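Local coordinates for OTU domain-containing protein wMelOTU (Wolbachia pipientis wMel, PDB 6W9O) that acts as a deubiquitinase of the OTU cysteine protease family, probably removing ubiquitin as a bacterial effector, at residues Asp40-Phe54 and Leu190-Ser202. Sequence-based numbering, arbitrary orientation.
Sequences DNFYVGQAIGNGSCF and LHFEPLLDRNKSS
Phe42, Tyr43 and Val44 pair antiparallel with Asp197, Leu196 and Leu195, adding a short edge strand to the OTU sheet, while further along Cys53 and Phe54, at the start of a helix, meet Phe192. Tyr43 and Leu196 form the hydrogen-bonded pair, each donating its backbone N-H to the other's O. Gly45, whose N bonds to Pro194 O, suits its place because a side chain there would collide with the Pro194 ring and a Leu196 methyl. Beyond Asp197, Arg198 N gives a nearly straight bond to Asn41 O, and the Arg198 guanidinium lies with one face over Tyr43 CB.

On one face of the strands, the CB of Leu196 sits over the Tyr43 ring, and the phenol OH donates to Ser201 OG (2.9 Å). Ser201 OG in turn donates to Asp197 O, so the tyrosine hydroxyl helps hold the turn after the strand. On the other, Asp197 CB sits over one face of the Phe42 ring, toward its rim, in a CH-pi contact. With its CG anti to the backbone N (chi1 -176°), Asp197 swings OD2 to Asn41 ND2, 2.9 Å away. The Asn41 N-H, nearly in its amide plane, meets the carboxylate from above; Asn199 N comes from the opposite face, making an Asx turn, so two N-H groups grip one oxygen.

Cys53 SG accepts a hydrogen bond from Phe192 N at 3.4 Å. Its position at a helix start, beside His191, is consistent with the Cys-His site of OTU proteases. Phe54 turns its edge to the Phe192 face in a T-shaped pair, planes 76° apart.

Phe54 and Phe192 also pack on Pro126 of helix 126-137, Ala47 and Pro194 rest on Ser57 of helix 53-66, and strand 191-197 bonds through Glu193 and Leu195 to strand 181-188.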
loop_
_atom_site.group_PDB
_atom_site.type_symbol
_atom_site.label_atom_id
_atom_site.label_comp_id
_atom_site.label_asym_id
_atom_site.label_seq_id
_atom_site.Cartn_x
_atom_site.Cartn_y
_atom_site.Cartn_z
ATOM N N ASP A 40 -18.643 0.390 9.922
ATOM C CA ASP A 40 -18.480 1.052 11.206
ATOM C C ASP A 40 -17.429 0.399 12.091
ATOM O O ASP A 40 -16.976 1.050 13.044
ATOM C CB ASP A 40 -19.796 0.992 11.980
ATOM C CG ASP A 40 -20.877 1.886 11.381
ATOM O OD1 ASP A 40 -20.528 2.820 10.638
ATOM O OD2 ASP A 40 -22.071 1.654 11.676
ATOM N N ASN A 41 -17.043 -0.841 11.808
ATOM C CA ASN A 41 -15.948 -1.451 12.569
ATOM C C ASN A 41 -14.578 -1.001 12.112
ATOM O O ASN A 41 -13.604 -1.279 12.809
ATOM C CB ASN A 41 -16.018 -2.992 12.555
ATOM C CG ASN A 41 -16.092 -3.584 11.144
ATOM O OD1 ASN A 41 -16.975 -3.223 10.367
ATOM N ND2 ASN A 41 -15.184 -4.505 10.805
ATOM N N PHE A 42 -14.462 -0.249 11.003
ATOM C CA PHE A 42 -13.143 0.209 10.558
ATOM C C PHE A 42 -12.872 1.618 11.046
ATOM O O PHE A 42 -13.798 2.358 11.396
ATOM C CB PHE A 42 -13.007 0.178 9.017
ATOM C CG PHE A 42 -12.835 -1.243 8.473
ATOM C CD1 PHE A 42 -11.563 -1.719 8.106
ATOM C CD2 PHE A 42 -13.959 -2.069 8.345
ATOM C CE1 PHE A 42 -11.405 -3.027 7.632
ATOM C CE2 PHE A 42 -13.817 -3.319 7.905
ATOM C CZ PHE A 42 -12.556 -3.822 7.516
ATOM N N TYR A 43 -11.596 1.935 11.184
ATOM C CA TYR A 43 -11.214 3.267 11.654
ATOM C C TYR A 43 -9.913 3.631 10.973
ATOM O O TYR A 43 -9.188 2.764 10.488
ATOM C CB TYR A 43 -11.051 3.300 13.183
ATOM C CG TYR A 43 -9.955 2.392 13.713
ATOM C CD1 TYR A 43 -8.706 2.894 14.018
ATOM C CD2 TYR A 43 -10.190 1.044 13.960
ATOM C CE1 TYR A 43 -7.700 2.102 14.524
ATOM C CE2 TYR A 43 -9.172 0.252 14.458
ATOM C CZ TYR A 43 -7.948 0.766 14.739
ATOM O OH TYR A 43 -6.961 -0.104 15.232
ATOM N N VAL A 44 -9.642 4.939 10.911
ATOM C CA VAL A 44 -8.388 5.443 10.366
ATOM C C VAL A 44 -7.308 5.447 11.459
ATOM O O VAL A 44 -7.441 6.135 12.469
ATOM C CB VAL A 44 -8.585 6.841 9.750
ATOM C CG1 VAL A 44 -7.269 7.286 9.136
ATOM C CG2 VAL A 44 -9.699 6.781 8.703
ATOM N N GLY A 45 -6.219 4.701 11.225
ATOM C CA GLY A 45 -5.081 4.626 12.125
ATOM C C GLY A 45 -4.106 5.753 11.852
ATOM O O GLY A 45 -4.415 6.736 11.176
ATOM N N GLN A 46 -2.909 5.603 12.370
ATOM C CA GLN A 46 -1.855 6.588 12.209
ATOM C C GLN A 46 -0.701 5.936 11.485
ATOM O O GLN A 46 -0.407 4.777 11.708
ATOM C CB GLN A 46 -1.340 7.106 13.548
ATOM C CG GLN A 46 -2.232 8.147 14.165
ATOM C CD GLN A 46 -3.376 7.513 14.909
ATOM O OE1 GLN A 46 -3.180 6.576 15.690
ATOM N NE2 GLN A 46 -4.589 8.011 14.673
ATOM N N ALA A 47 -0.035 6.698 10.627
ATOM C CA ALA A 47 1.153 6.249 9.931
ATOM C C ALA A 47 2.301 7.188 10.298
ATOM O O ALA A 47 2.093 8.372 10.632
ATOM C CB ALA A 47 0.922 6.317 8.389
ATOM N N ILE A 48 3.524 6.664 10.195
ATOM C CA ILE A 48 4.713 7.482 10.384
ATOM C C ILE A 48 4.749 8.602 9.344
ATOM O O ILE A 48 4.251 8.449 8.222
ATOM C CB ILE A 48 5.936 6.553 10.280
ATOM C CG1 ILE A 48 7.160 7.255 10.857
ATOM C CG2 ILE A 48 6.153 6.090 8.833
ATOM C CD1 ILE A 48 8.146 6.278 11.473
ATOM N N GLY A 49 5.330 9.728 9.720
ATOM C CA GLY A 49 5.329 10.889 8.839
ATOM C C GLY A 49 6.696 11.348 8.357
ATOM O O GLY A 49 6.924 12.555 8.144
ATOM N N ASN A 50 7.617 10.396 8.177
ATOM C CA ASN A 50 8.971 10.680 7.708
ATOM C C ASN A 50 9.123 10.498 6.200
ATOM O O ASN A 50 10.260 10.515 5.693
ATOM C CB ASN A 50 9.966 9.750 8.414
ATOM C CG ASN A 50 9.699 8.279 8.092
ATOM O OD1 ASN A 50 8.668 7.938 7.479
ATOM N ND2 ASN A 50 10.606 7.392 8.519
ATOM N N GLY A 51 8.006 10.366 5.465
ATOM C CA GLY A 51 8.019 10.088 4.047
ATOM C C GLY A 51 7.587 8.661 3.746
ATOM O O GLY A 51 7.359 8.318 2.572
ATOM N N SER A 52 7.552 7.788 4.769
ATOM C CA SER A 52 7.236 6.387 4.563
ATOM C C SER A 52 5.794 6.037 4.900
ATOM O O SER A 52 5.491 4.850 5.080
ATOM C CB SER A 52 8.183 5.518 5.388
ATOM O OG SER A 52 9.497 5.638 4.798
ATOM N N CYS A 53 4.873 7.017 4.888
ATOM C CA CYS A 53 3.498 6.693 5.296
ATOM C C CYS A 53 2.848 5.641 4.417
ATOM O O CYS A 53 1.961 4.931 4.895
ATOM C CB CYS A 53 2.624 7.952 5.295
ATOM S SG CYS A 53 2.382 8.728 3.666
ATOM N N PHE A 54 3.191 5.551 3.118
ATOM C CA PHE A 54 2.557 4.518 2.303
ATOM C C PHE A 54 2.963 3.159 2.807
ATOM O O PHE A 54 2.106 2.282 3.036
ATOM C CB PHE A 54 2.999 4.641 0.814
ATOM C CG PHE A 54 2.565 3.472 0.011
ATOM C CD1 PHE A 54 1.209 3.322 -0.350
ATOM C CD2 PHE A 54 3.463 2.479 -0.271
ATOM C CE1 PHE A 54 0.771 2.187 -0.987
ATOM C CE2 PHE A 54 3.052 1.320 -0.920
ATOM C CZ PHE A 54 1.682 1.165 -1.267
ATOM N N LEU A 190 0.108 12.068 -2.057
ATOM C CA LEU A 190 0.580 10.728 -1.669
ATOM C C LEU A 190 0.594 10.548 -0.151
ATOM O O LEU A 190 1.489 9.895 0.394
ATOM C CB LEU A 190 1.966 10.434 -2.257
ATOM C CG LEU A 190 1.990 10.171 -3.781
ATOM C CD1 LEU A 190 3.393 9.871 -4.250
ATOM C CD2 LEU A 190 1.043 8.998 -4.184
ATOM N N HIS A 191 -0.389 11.140 0.535
ATOM C CA HIS A 191 -0.526 10.999 1.990
ATOM C C HIS A 191 -1.445 9.833 2.283
ATOM O O HIS A 191 -2.579 9.804 1.783
ATOM C CB HIS A 191 -1.143 12.279 2.543
ATOM C CG HIS A 191 -0.225 13.439 2.415
ATOM N ND1 HIS A 191 0.506 13.938 3.480
ATOM C CD2 HIS A 191 0.065 14.226 1.351
ATOM C CE1 HIS A 191 1.213 14.985 3.063
ATOM N NE2 HIS A 191 1.001 15.146 1.767
ATOM N N PHE A 192 -0.976 8.891 3.113
ATOM C CA PHE A 192 -1.760 7.692 3.405
ATOM C C PHE A 192 -1.792 7.424 4.897
ATOM O O PHE A 192 -0.861 7.748 5.634
ATOM C CB PHE A 192 -1.105 6.472 2.731
ATOM C CG PHE A 192 -1.097 6.583 1.231
ATOM C CD1 PHE A 192 -2.235 6.274 0.512
ATOM C CD2 PHE A 192 0.042 7.027 0.576
ATOM C CE1 PHE A 192 -2.263 6.439 -0.864
ATOM C CE2 PHE A 192 0.046 7.221 -0.826
ATOM C CZ PHE A 192 -1.125 6.911 -1.559
ATOM N N GLU A 193 -2.877 6.770 5.326
ATOM C CA GLU A 193 -3.016 6.200 6.669
ATOM C C GLU A 193 -3.593 4.817 6.503
ATOM O O GLU A 193 -4.269 4.523 5.514
ATOM C CB GLU A 193 -4.008 7.021 7.500
ATOM C CG GLU A 193 -3.511 8.417 7.961
ATOM C CD GLU A 193 -4.654 9.458 7.956
ATOM O OE1 GLU A 193 -5.300 9.626 6.901
ATOM O OE2 GLU A 193 -4.925 10.086 8.984
ATOM N N PRO A 194 -3.356 3.903 7.453
ATOM C CA PRO A 194 -3.955 2.570 7.375
ATOM C C PRO A 194 -5.433 2.676 7.766
ATOM O O PRO A 194 -5.835 3.450 8.635
ATOM C CB PRO A 194 -3.168 1.767 8.442
ATOM C CG PRO A 194 -2.836 2.784 9.480
ATOM C CD PRO A 194 -2.508 4.085 8.657
ATOM N N LEU A 195 -6.280 1.822 7.123
ATOM C CA LEU A 195 -7.671 1.671 7.563
ATOM C C LEU A 195 -7.748 0.331 8.286
ATOM O O LEU A 195 -7.547 -0.704 7.659
ATOM C CB LEU A 195 -8.603 1.696 6.359
ATOM C CG LEU A 195 -10.073 1.625 6.764
ATOM C CD1 LEU A 195 -10.500 3.024 7.236
ATOM C CD2 LEU A 195 -10.963 1.175 5.598
ATOM N N LEU A 196 -7.977 0.376 9.604
ATOM C CA LEU A 196 -7.855 -0.835 10.430
ATOM C C LEU A 196 -9.221 -1.227 10.950
ATOM O O LEU A 196 -10.182 -0.475 10.880
ATOM C CB LEU A 196 -6.867 -0.571 11.569
ATOM C CG LEU A 196 -5.439 -0.192 11.104
ATOM C CD1 LEU A 196 -4.531 0.308 12.225
ATOM C CD2 LEU A 196 -4.796 -1.381 10.379
ATOM N N ASP A 197 -9.306 -2.436 11.517
ATOM C CA ASP A 197 -10.582 -3.034 11.936
ATOM C C ASP A 197 -10.560 -3.182 13.442
ATOM O O ASP A 197 -9.682 -3.877 13.988
ATOM C CB ASP A 197 -10.679 -4.396 11.248
ATOM C CG ASP A 197 -11.970 -5.116 11.494
ATOM O OD1 ASP A 197 -12.175 -6.096 10.749
ATOM O OD2 ASP A 197 -12.764 -4.752 12.384
ATOM N N ARG A 198 -11.527 -2.564 14.133
ATOM C CA ARG A 198 -11.565 -2.698 15.590
ATOM C C ARG A 198 -11.641 -4.167 16.025
ATOM O O ARG A 198 -11.155 -4.535 17.117
ATOM C CB ARG A 198 -12.765 -1.954 16.197
ATOM C CG ARG A 198 -12.806 -0.456 15.874
ATOM C CD ARG A 198 -14.034 0.195 16.551
ATOM N NE ARG A 198 -13.758 1.613 16.758
ATOM C CZ ARG A 198 -13.987 2.534 15.830
ATOM N NH1 ARG A 198 -14.491 2.170 14.655
ATOM N NH2 ARG A 198 -13.698 3.815 16.066
ATOM N N ASN A 199 -12.316 -4.999 15.233
ATOM C CA ASN A 199 -12.510 -6.385 15.613
ATOM C C ASN A 199 -11.193 -7.130 15.667
ATOM O O ASN A 199 -11.139 -8.165 16.349
ATOM C CB ASN A 199 -13.422 -7.076 14.570
ATOM C CG ASN A 199 -14.866 -6.624 14.653
ATOM O OD1 ASN A 199 -15.344 -6.277 15.720
ATOM N ND2 ASN A 199 -15.587 -6.658 13.515
ATOM N N LYS A 200 -10.166 -6.657 14.983
ATOM C CA LYS A 200 -8.871 -7.323 14.871
ATOM C C LYS A 200 -7.788 -6.596 15.647
ATOM O O LYS A 200 -6.593 -6.885 15.463
ATOM C CB LYS A 200 -8.477 -7.455 13.389
ATOM C CG LYS A 200 -9.556 -8.223 12.633
ATOM C CD LYS A 200 -9.101 -8.461 11.163
ATOM C CE LYS A 200 -10.226 -9.149 10.411
ATOM N NZ LYS A 200 -9.824 -9.472 9.004
ATOM N N SER A 201 -8.174 -5.576 16.417
ATOM C CA SER A 201 -7.239 -4.737 17.165
ATOM C C SER A 201 -7.311 -5.062 18.644
ATOM O O SER A 201 -8.384 -5.341 19.173
ATOM C CB SER A 201 -7.587 -3.256 17.045
ATOM O OG SER A 201 -7.711 -2.868 15.691
ATOM N N SER A 202 -6.171 -5.006 19.340
ATOM C CA SER A 202 -6.173 -5.243 20.770
ATOM C C SER A 202 -6.813 -4.068 21.501
ATOM O O SER A 202 -6.893 -2.950 20.952
ATOM C CB SER A 202 -4.743 -5.422 21.323
ATOM O OG SER A 202 -4.063 -4.141 21.233
#